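1-acyl-sn-glycerol-3-phosphate acyltransferase (Thermotoga maritima, PDB 5KYM) catalyses acyl transfer to lysophosphatidic acid, making phosphatidic acid, as an integral membrane enzyme of the HX4D acyltransferase family. Local coordinates at residues I16-Y20 / R55-W59; L121-F125 / E140-K144; P185-W189 / V233-V238. All blocks are in the same frame, centred on the assembly; numbering follows the deposited sequence.

The three contacts lie in different parts of the enzyme and do not touch. Contact 1 joins helices 2-34 and 38-59, probably the two-helix motif that positions the active site within the bilayer; V19, Y20, R55 and W59 line pockets for bound phospholipid, and Y20 touches a bound nonane. Contacts 2 and 3, without these pocket residues, pack helices 137-147 and 223-243 against strands 124-125 and 183-189. Their centres lie about 26 Å from that of contact 1 and about 24 Å apart. Contact 1 touches M88 and contact 3 N83, Q85 and D89, in or beside the HX4D sequence, the family's catalytic motif, so both probably border the active site, about 8 Å apart at their nearest atoms.

Contact 1 (I16-Y20 / R55-W59); sequences IATVY and RAFTW. With HGX (1-heptadecanoyl-2-tridecanoyl-3-glycerol-phosphonyl choline), chain D; HGX (1-heptadecanoyl-2-tridecanoyl-3-glycerol-phosphonyl choline), chain E.
W59 of helix 38-59 extends its indole against I16, A17 and Y20 of helix 2-34. CG2 of I16 sits over the centre of the six-membered ring in a CH-pi contact, 3.5 Å from W59 CE2. R55 O and A56 CA lie toward the rim of the opposite face, so the indole is sandwiched between I16 and its own helix. Its CH2 corner points at the face of Y20, 3.6 Å from Y20 CG, in a T-shaped pair with the planes at 65°, while W59 CZ3 rests 3.7 Å from A17 CA. With its CG anti to the backbone N (chi1 -173°), the tyrosine ring swings toward helix 38-59 and carries its hydroxyl to R55. There R55 NH1 gives a weak, bent bond of 2.9 Å to Y20 OH, and the guanidinium stands almost perpendicular to the ring, at 86°. R55 reaches out on an extended chain to the phosphate of the chain D phospholipid, where NE donates to O4 over 3.0 Å; lipid atom C3 lies over the guanidinium face. V19 CG1 meets the tails of both this lipid and the chain E one. Were W59 replaced by an alanine, the I16 methyl would probably lose its aromatic face, and a gap would be left beside Y20. Aromatic packing inside and an arginine turned to a lipid phosphate mark a membrane helix pair that forms the phospholipid pocket.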
loop_
_atom_site.group_PDB
_atom_site.type_symbol
_atom_site.label_atom_id
_atom_site.label_comp_id
_atom_site.label_asym_id
_atom_site.label_seq_id
_atom_site.Cartn_x
_atom_site.Cartn_y
_atom_site.Cartn_z
ATOM N N ILE A 16 -1.578 -14.498 -14.741
ATOM C CA ILE A 16 -0.417 -13.676 -14.913
ATOM C C ILE A 16 0.185 -13.249 -13.593
ATOM O O ILE A 16 1.372 -13.370 -13.388
ATOM C CB ILE A 16 -0.754 -12.414 -15.739
ATOM C CG1 ILE A 16 -1.000 -12.820 -17.179
ATOM C CG2 ILE A 16 0.395 -11.382 -15.698
ATOM C CD1 ILE A 16 -1.808 -11.797 -17.932
ATOM N N ALA A 17 -0.638 -12.735 -12.704
ATOM C CA ALA A 17 -0.177 -12.326 -11.378
ATOM C C ALA A 17 0.534 -13.437 -10.611
ATOM O O ALA A 17 1.491 -13.163 -9.889
ATOM C CB ALA A 17 -1.336 -11.828 -10.557
ATOM N N THR A 18 0.084 -14.677 -10.758
ATOM C CA THR A 18 0.671 -15.773 -10.013
ATOM C C THR A 18 1.978 -16.220 -10.635
ATOM O O THR A 18 2.997 -16.340 -9.971
ATOM C CB THR A 18 -0.279 -16.949 -9.957
ATOM O OG1 THR A 18 -1.519 -16.518 -9.416
ATOM C CG2 THR A 18 0.311 -18.006 -9.036
ATOM N N VAL A 19 1.950 -16.450 -11.930
ATOM C CA VAL A 19 3.184 -16.736 -12.629
ATOM C C VAL A 19 4.209 -15.619 -12.440
ATOM O O VAL A 19 5.394 -15.885 -12.324
ATOM C CB VAL A 19 2.959 -16.983 -14.131
ATOM C CG1 VAL A 19 4.288 -17.142 -14.830
ATOM C CG2 VAL A 19 2.150 -18.241 -14.348
ATOM N N TYR A 20 3.760 -14.372 -12.419
ATOM C CA TYR A 20 4.686 -13.263 -12.336
ATOM C C TYR A 20 5.306 -13.237 -10.929
ATOM O O TYR A 20 6.573 -13.242 -10.792
ATOM C CB TYR A 20 4.007 -11.962 -12.723
ATOM C CG TYR A 20 4.911 -10.740 -12.830
ATOM C CD1 TYR A 20 5.286 -10.043 -11.699
ATOM C CD2 TYR A 20 5.307 -10.233 -14.043
ATOM C CE1 TYR A 20 6.081 -8.916 -11.776
ATOM C CE2 TYR A 20 6.090 -9.086 -14.126
ATOM C CZ TYR A 20 6.503 -8.421 -12.990
ATOM O OH TYR A 20 7.321 -7.269 -12.942
ATOM N N ARG A 55 2.497 -2.561 -13.026
ATOM C CA ARG A 55 2.080 -3.533 -14.021
ATOM C C ARG A 55 0.750 -4.157 -13.632
ATOM O O ARG A 55 -0.084 -4.426 -14.492
ATOM C CB ARG A 55 3.153 -4.605 -14.196
ATOM C CG ARG A 55 4.354 -4.107 -14.968
ATOM C CD ARG A 55 5.415 -5.130 -15.304
ATOM N NE ARG A 55 6.603 -4.518 -15.961
ATOM C CZ ARG A 55 7.788 -5.126 -16.103
ATOM N NH1 ARG A 55 7.993 -6.360 -15.652
ATOM N NH2 ARG A 55 8.799 -4.502 -16.693
ATOM N N ALA A 56 0.540 -4.388 -12.339
ATOM C CA ALA A 56 -0.703 -4.959 -11.860
ATOM C C ALA A 56 -1.927 -4.288 -12.451
ATOM O O ALA A 56 -2.916 -4.936 -12.885
ATOM C CB ALA A 56 -0.768 -4.812 -10.349
ATOM N N PHE A 57 -1.888 -2.968 -12.438
ATOM C CA PHE A 57 -3.041 -2.250 -12.902
ATOM C C PHE A 57 -3.159 -2.379 -14.411
ATOM O O PHE A 57 -4.283 -2.366 -14.920
ATOM C CB PHE A 57 -3.075 -0.820 -12.382
ATOM C CG PHE A 57 -3.305 -0.761 -10.939
ATOM C CD1 PHE A 57 -2.276 -1.016 -10.074
ATOM C CD2 PHE A 57 -4.560 -0.570 -10.435
ATOM C CE1 PHE A 57 -2.490 -1.083 -8.721
ATOM C CE2 PHE A 57 -4.799 -0.659 -9.058
ATOM C CZ PHE A 57 -3.749 -0.918 -8.204
ATOM N N THR A 58 -2.050 -2.580 -15.129
ATOM C CA THR A 58 -2.158 -2.783 -16.584
ATOM C C THR A 58 -2.786 -4.118 -16.887
ATOM O O THR A 58 -3.647 -4.201 -17.739
ATOM C CB THR A 58 -0.860 -2.633 -17.367
ATOM O OG1 THR A 58 -0.145 -3.846 -17.320
ATOM C CG2 THR A 58 -0.016 -1.533 -16.866
ATOM N N TRP A 59 -2.438 -5.152 -16.143
ATOM C CA TRP A 59 -3.146 -6.407 -16.307
ATOM C C TRP A 59 -4.689 -6.309 -16.136
ATOM O O TRP A 59 -5.433 -7.162 -16.607
ATOM C CB TRP A 59 -2.583 -7.445 -15.370
ATOM C CG TRP A 59 -1.172 -7.576 -15.462
ATOM C CD1 TRP A 59 -0.401 -7.340 -16.529
ATOM C CD2 TRP A 59 -0.307 -8.024 -14.445
ATOM N NE1 TRP A 59 0.927 -7.578 -16.246
ATOM C CE2 TRP A 59 0.998 -8.030 -14.966
ATOM C CE3 TRP A 59 -0.504 -8.426 -13.124
ATOM C CZ2 TRP A 59 2.103 -8.427 -14.211
ATOM C CZ3 TRP A 59 0.592 -8.813 -12.368
ATOM C CH2 TRP A 59 1.870 -8.804 -12.896
HETATM O O11 HGX D . 3.690 -6.758 -18.413
HETATM C C11 HGX D . 4.501 -7.695 -18.433
HETATM C C12 HGX D . 4.239 -8.976 -17.668
HETATM C C13 HGX D . 4.782 -10.229 -18.350
HETATM C C14 HGX D . 4.444 -11.496 -17.551
HETATM C C15 HGX D . 4.227 -12.715 -18.449
HETATM C C16 HGX D . 3.766 -14.009 -17.748
HETATM C C17 HGX D . 3.036 -14.939 -18.727
HETATM C C18 HGX D . 2.903 -16.394 -18.280
HETATM O O3 HGX D . 5.743 -7.603 -19.191
HETATM C C3 HGX D . 6.578 -6.434 -19.248
HETATM C C2 HGX D . 6.880 -5.994 -20.703
HETATM C C1 HGX D . 6.563 -4.495 -20.996
HETATM O O3P HGX D . 5.546 -3.862 -20.180
HETATM O O2 HGX D . 6.220 -6.883 -21.647
HETATM C C31 HGX D . 7.055 -7.961 -22.207
HETATM O O31 HGX D . 7.753 -7.643 -23.156
HETATM C C32 HGX D . 7.120 -9.395 -21.658
HETATM C C33 HGX D . 6.187 -10.422 -22.315
HETATM C C34 HGX D . 6.499 -11.873 -21.889
HETATM C C35 HGX D . 5.327 -12.839 -22.149
HETATM C C36 HGX D . 5.715 -14.237 -22.659
HETATM C C37 HGX D . 4.555 -15.255 -22.792
HETATM C C38 HGX D . 4.946 -16.515 -23.619
HETATM C C39 HGX D . 4.006 -17.749 -23.512
HETATM C C40 HGX D . 4.342 -18.919 -24.461
HETATM O O1 HGX D . 6.235 -1.444 -20.577
HETATM P P1 HGX D . 5.667 -2.367 -19.523
HETATM O O4 HGX D . 6.417 -2.478 -18.219
HETATM O O5 HGX D . 4.143 -1.909 -19.134
HETATM C C4 HGX D . 3.501 -0.684 -19.536
HETATM C C5 HGX D . 3.871 0.472 -18.608
HETATM O O11 HGX E . 8.429 -9.192 -18.086
HETATM C C11 HGX E . 9.501 -9.655 -17.744
HETATM C C12 HGX E . 9.596 -11.128 -17.409
HETATM C C13 HGX E . 8.287 -11.897 -17.214
HETATM C C14 HGX E . 8.678 -13.375 -17.080
HETATM C C15 HGX E . 7.553 -14.416 -17.051
HETATM C C16 HGX E . 8.133 -15.846 -17.171
HETATM C C17 HGX E . 7.115 -16.934 -16.783
HETATM C C18 HGX E . 7.612 -18.389 -16.752
HETATM O O3 HGX E . 10.714 -8.806 -17.684
HETATM C C3 HGX E . 10.735 -7.367 -17.764
HETATM C C2 HGX E . 11.625 -6.820 -18.897
HETATM C C1 HGX E . 11.746 -5.305 -18.652
HETATM O O3P HGX E . 12.709 -4.657 -19.497
HETATM O O2 HGX E . 11.068 -7.112 -20.213
HETATM C C31 HGX E . 11.882 -7.787 -21.266
HETATM O O31 HGX E . 13.053 -7.479 -21.437
HETATM C C32 HGX E . 11.301 -8.847 -22.198
HETATM C C33 HGX E . 11.746 -10.261 -21.803
HETATM C C34 HGX E . 10.884 -11.397 -22.379
HETATM C C35 HGX E . 10.565 -12.509 -21.365
HETATM C C36 HGX E . 10.174 -13.828 -22.051
HETATM C C37 HGX E . 9.664 -14.929 -21.104
HETATM C C38 HGX E . 9.324 -16.237 -21.851
HETATM C C39 HGX E . 8.425 -17.227 -21.079
HETATM C C40 HGX E . 7.985 -18.449 -21.899
HETATM O O1 HGX E . 12.839 -2.359 -18.452
HETATM P P1 HGX E . 12.642 -3.058 -19.781
HETATM O O4 HGX E . 11.389 -2.819 -20.600
HETATM O O5 HGX E . 13.909 -2.678 -20.726
HETATM C C4 HGX E . 14.233 -1.317 -21.057
HETATM C C5 HGX E . 14.918 -1.207 -22.420
#

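Contact 2 (L121-F125 / E140-K144); sequences LNGVF and EAIEK
N122 and V124 face K144 and A141 with CA atoms 7.9 Å apart for N122 and K144 and 7.1 Å for V124 and A141, as the chain leaving helix 114-120 passes along helix 137-147 on its way into strand 124-125. K144 carries the contact. Its CG is anti to the carbonyl carbon (chi1 -76°) and the rest of the chain is extended, which delivers the ammonium to two successive backbone carbonyls. NZ donates to G123 O over 2.9 Å, tilted 31° from the carbonyl plane, and to N122 O over 3.1 Å, where it stands well above the plane, 58° out of it. N122, with a positive phi, is the C-prime residue of a Schellman motif that ends helix 114-120, so the lysine meets carbonyls just past a helix C-terminus, where the helix dipole would be expected to favour a positive charge. One turn back along its own helix, E140 adds a carboxylate: OE1 lies 3.5 Å from K144 NZ in a salt bridge that probably helps to balance the ammonium. The asparagine side chain crosses the lysine tail, with N122 OD1 3.5 Å from K144 CE. On the other flank V124 spreads its two methyls along the pair, CG1 lying 3.9 Å from E140 OE2 and CG2 3.9 Å from K144 NZ, so that the charged groups lie against an apolar branch. V124 also pairs through its backbone with A104 in the small parallel sheet, and F151 of strand 151-153 packs against V124, A141 and K144 alike.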
loop_
_atom_site.group_PDB
_atom_site.type_symbol
_atom_site.label_atom_id
_atom_site.label_comp_id
_atom_site.label_asym_id
_atom_site.label_seq_id
_atom_site.Cartn_x
_atom_site.Cartn_y
_atom_site.Cartn_z
ATOM N N LEU A 121 10.161 -6.730 1.974
ATOM C CA LEU A 121 9.752 -5.369 2.334
ATOM C C LEU A 121 9.766 -5.076 3.820
ATOM O O LEU A 121 9.277 -4.014 4.238
ATOM C CB LEU A 121 8.353 -5.073 1.766
ATOM C CG LEU A 121 8.323 -4.994 0.233
ATOM C CD1 LEU A 121 6.920 -5.237 -0.295
ATOM C CD2 LEU A 121 8.904 -3.651 -0.261
ATOM N N ASN A 122 10.316 -6.013 4.602
ATOM C CA ASN A 122 10.338 -5.964 6.056
ATOM C C ASN A 122 8.978 -5.849 6.696
ATOM O O ASN A 122 8.865 -5.285 7.759
ATOM C CB ASN A 122 11.246 -4.829 6.520
ATOM C CG ASN A 122 12.582 -5.309 6.931
ATOM O OD1 ASN A 122 12.939 -5.252 8.108
ATOM N ND2 ASN A 122 13.337 -5.796 5.973
ATOM N N GLY A 123 7.943 -6.409 6.082
ATOM C CA GLY A 123 6.587 -6.417 6.677
ATOM C C GLY A 123 6.468 -7.068 8.051
ATOM O O GLY A 123 7.428 -7.429 8.637
ATOM N N VAL A 124 5.249 -7.180 8.562
ATOM C CA VAL A 124 4.988 -7.459 9.997
ATOM C C VAL A 124 3.673 -8.186 9.968
ATOM O O VAL A 124 2.652 -7.583 9.576
ATOM C CB VAL A 124 4.783 -6.187 10.854
ATOM C CG1 VAL A 124 4.314 -6.544 12.228
ATOM C CG2 VAL A 124 6.065 -5.366 10.931
ATOM N N PHE A 125 3.746 -9.476 10.330
ATOM C CA PHE A 125 2.591 -10.317 10.361
ATOM C C PHE A 125 1.852 -10.186 11.739
ATOM O O PHE A 125 2.453 -9.848 12.781
ATOM C CB PHE A 125 2.981 -11.761 10.064
ATOM C CG PHE A 125 3.554 -12.021 8.661
ATOM C CD1 PHE A 125 2.720 -12.206 7.569
ATOM C CD2 PHE A 125 4.939 -12.205 8.457
ATOM C CE1 PHE A 125 3.245 -12.476 6.290
ATOM C CE2 PHE A 125 5.447 -12.476 7.193
ATOM C CZ PHE A 125 4.601 -12.599 6.106
ATOM N N GLU A 140 7.745 -4.235 16.712
ATOM C CA GLU A 140 8.640 -4.435 15.527
ATOM C C GLU A 140 8.551 -3.268 14.547
ATOM O O GLU A 140 9.581 -2.802 14.018
ATOM C CB GLU A 140 8.335 -5.666 14.679
ATOM C CG GLU A 140 8.167 -6.997 15.344
ATOM C CD GLU A 140 7.457 -7.949 14.402
ATOM O OE1 GLU A 140 7.950 -8.077 13.253
ATOM O OE2 GLU A 140 6.397 -8.537 14.788
ATOM N N ALA A 141 7.314 -2.840 14.283
ATOM C CA ALA A 141 7.042 -1.674 13.467
ATOM C C ALA A 141 7.823 -0.480 14.010
ATOM O O ALA A 141 8.611 0.116 13.291
ATOM C CB ALA A 141 5.556 -1.379 13.453
ATOM N N ILE A 142 7.649 -0.183 15.300
ATOM C CA ILE A 142 8.387 0.901 15.962
ATOM C C ILE A 142 9.896 0.717 15.777
ATOM O O ILE A 142 10.648 1.658 15.453
ATOM C CB ILE A 142 8.087 1.008 17.464
ATOM C CG1 ILE A 142 6.650 1.469 17.696
ATOM C CG2 ILE A 142 9.012 2.033 18.104
ATOM C CD1 ILE A 142 6.347 2.043 19.079
ATOM N N GLU A 143 10.337 -0.529 15.986
ATOM C CA GLU A 143 11.756 -0.876 15.926
ATOM C C GLU A 143 12.289 -0.744 14.502
ATOM O O GLU A 143 13.251 0.007 14.268
ATOM C CB GLU A 143 12.000 -2.255 16.563
ATOM C CG GLU A 143 11.853 -2.355 18.108
ATOM C CD GLU A 143 12.285 -1.108 18.931
ATOM O OE1 GLU A 143 13.502 -0.808 18.780
ATOM O OE2 GLU A 143 11.428 -0.480 19.701
ATOM N N LYS A 144 11.636 -1.418 13.552
ATOM C CA LYS A 144 11.888 -1.197 12.124
ATOM C C LYS A 144 11.892 0.269 11.684
ATOM O O LYS A 144 12.788 0.681 10.939
ATOM C CB LYS A 144 10.882 -1.964 11.259
ATOM C CG LYS A 144 11.192 -3.419 11.214
ATOM C CD LYS A 144 10.075 -4.330 10.719
ATOM C CE LYS A 144 10.634 -5.751 10.686
ATOM N NZ LYS A 144 9.608 -6.788 10.421
#

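Contact 3 (P185-W189 / V233-V238); sequences PVSIW and VVKRGV
S187 and V234 bring their CA atoms to 5.1 Å where strand 185-189 and helix 233-238 run in nearly the same direction, their axes 7.0 Å apart at closest and crossing at -28°. Along the strand P185, S187 and W189 point to the helix. S187 is the polar centre of the contact: its OG, anti to the carbonyl carbon (chi1 -51°), donates to V234 O over 2.8 Å, in the carbonyl plane and on a lone pair. V234 O thus takes two donors, since V238 N of the next helical turn also bonds to it. The hydroxyl has a second partner in H212 NE2, beyond the two segments. The lack of a side chain at G237 probably allows this approach, since its CA lies 3.4 Å from S187 OG and a beta carbon there would be likely to run into the hydroxyl. Apolar groups flank this bond on either side. P185 CB rests against V233 CG1 at 3.8 Å, while at the other end V238 CG1 meets W189 CE3 at 3.7 Å, the valine crossing the indole at about a right angle. V234 CG1 lies against the strand backbone at V186 O. V186 and I188 face the other way, I188 onto helix 89-96, including D89, the aspartate of the HX4D sequence, so the sheet is layered between helices. A buried serine bonded both to a helix carbonyl and to H212 ties helix to strand by a directional bond in an otherwise apolar interface, and probably helps to fix their register.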
loop_
_atom_site.group_PDB
_atom_site.type_symbol
_atom_site.label_atom_id
_atom_site.label_comp_id
_atom_site.label_asym_id
_atom_site.label_seq_id
_atom_site.Cartn_x
_atom_site.Cartn_y
_atom_site.Cartn_z
ATOM N N PRO A 185 0.241 11.480 4.238
ATOM C CA PRO A 185 -1.147 11.129 4.025
ATOM C C PRO A 185 -1.457 10.874 2.570
ATOM O O PRO A 185 -0.994 11.637 1.762
ATOM C CB PRO A 185 -1.899 12.361 4.507
ATOM C CG PRO A 185 -0.978 13.002 5.436
ATOM C CD PRO A 185 0.354 12.833 4.756
ATOM N N VAL A 186 -2.240 9.829 2.269
ATOM C CA VAL A 186 -2.560 9.460 0.886
ATOM C C VAL A 186 -4.023 9.175 0.765
ATOM O O VAL A 186 -4.534 8.558 1.624
ATOM C CB VAL A 186 -1.793 8.204 0.445
ATOM C CG1 VAL A 186 -2.311 7.690 -0.878
ATOM C CG2 VAL A 186 -0.332 8.554 0.329
ATOM N N SER A 187 -4.675 9.591 -0.308
ATOM C CA SER A 187 -6.074 9.290 -0.499
ATOM C C SER A 187 -6.197 8.473 -1.772
ATOM O O SER A 187 -5.635 8.844 -2.818
ATOM C CB SER A 187 -6.858 10.567 -0.672
ATOM O OG SER A 187 -6.606 11.506 0.345
ATOM N N ILE A 188 -6.941 7.370 -1.692
ATOM C CA ILE A 188 -7.101 6.405 -2.787
ATOM C C ILE A 188 -8.562 6.438 -3.196
ATOM O O ILE A 188 -9.466 6.308 -2.316
ATOM C CB ILE A 188 -6.835 4.998 -2.286
ATOM C CG1 ILE A 188 -5.375 4.853 -1.815
ATOM C CG2 ILE A 188 -7.161 3.973 -3.379
ATOM C CD1 ILE A 188 -4.984 3.471 -1.292
ATOM N N TRP A 189 -8.833 6.630 -4.492
ATOM C CA TRP A 189 -10.175 6.449 -4.968
ATOM C C TRP A 189 -10.264 5.680 -6.242
ATOM O O TRP A 189 -9.613 6.023 -7.181
ATOM C CB TRP A 189 -10.801 7.769 -5.234
ATOM C CG TRP A 189 -12.260 7.583 -5.596
ATOM C CD1 TRP A 189 -12.851 7.805 -6.764
ATOM C CD2 TRP A 189 -13.276 7.105 -4.717
ATOM N NE1 TRP A 189 -14.180 7.517 -6.687
ATOM C CE2 TRP A 189 -14.469 7.064 -5.437
ATOM C CE3 TRP A 189 -13.269 6.699 -3.374
ATOM C CZ2 TRP A 189 -15.654 6.608 -4.896
ATOM C CZ3 TRP A 189 -14.448 6.245 -2.827
ATOM C CH2 TRP A 189 -15.627 6.194 -3.591
ATOM N N VAL A 233 -7.417 15.245 6.413
ATOM C CA VAL A 233 -6.616 15.352 5.152
ATOM C C VAL A 233 -6.936 14.238 4.137
ATOM O O VAL A 233 -7.214 14.510 2.965
ATOM C CB VAL A 233 -5.085 15.370 5.414
ATOM C CG1 VAL A 233 -4.322 15.301 4.097
ATOM C CG2 VAL A 233 -4.679 16.615 6.208
ATOM N N VAL A 234 -6.902 13.011 4.620
ATOM C CA VAL A 234 -7.133 11.867 3.777
ATOM C C VAL A 234 -8.563 11.907 3.268
ATOM O O VAL A 234 -8.793 11.776 2.045
ATOM C CB VAL A 234 -6.874 10.521 4.481
ATOM C CG1 VAL A 234 -7.151 9.401 3.477
ATOM C CG2 VAL A 234 -5.441 10.415 4.976
ATOM N N LYS A 235 -9.500 12.106 4.204
ATOM C CA LYS A 235 -10.911 12.136 3.862
ATOM C C LYS A 235 -11.265 13.140 2.799
ATOM O O LYS A 235 -12.025 12.809 1.893
ATOM C CB LYS A 235 -11.792 12.367 5.086
ATOM C CG LYS A 235 -12.196 11.092 5.771
ATOM C CD LYS A 235 -13.034 11.495 6.941
ATOM C CE LYS A 235 -13.478 10.278 7.747
ATOM N NZ LYS A 235 -14.521 10.684 8.754
ATOM N N ARG A 236 -10.731 14.349 2.933
ATOM C CA ARG A 236 -10.998 15.422 1.985
ATOM C C ARG A 236 -10.493 15.034 0.605
ATOM O O ARG A 236 -11.094 15.385 -0.399
ATOM C CB ARG A 236 -10.406 16.771 2.431
ATOM C CG ARG A 236 -10.921 17.950 1.596
ATOM C CD ARG A 236 -10.554 19.338 2.147
ATOM N NE ARG A 236 -9.140 19.466 2.576
ATOM C CZ ARG A 236 -8.657 19.334 3.829
ATOM N NH1 ARG A 236 -9.446 19.057 4.882
ATOM N NH2 ARG A 236 -7.346 19.477 4.038
ATOM N N GLY A 237 -9.388 14.308 0.561
ATOM C CA GLY A 237 -8.867 13.825 -0.697
ATOM C C GLY A 237 -9.843 12.921 -1.404
ATOM O O GLY A 237 -10.151 13.088 -2.591
ATOM N N VAL A 238 -10.367 11.975 -0.641
ATOM C CA VAL A 238 -11.297 11.004 -1.171
ATOM C C VAL A 238 -12.493 11.712 -1.783
ATOM O O VAL A 238 -12.937 11.371 -2.870
ATOM C CB VAL A 238 -11.740 10.030 -0.086
ATOM C CG1 VAL A 238 -12.769 9.083 -0.623
ATOM C CG2 VAL A 238 -10.567 9.213 0.305
#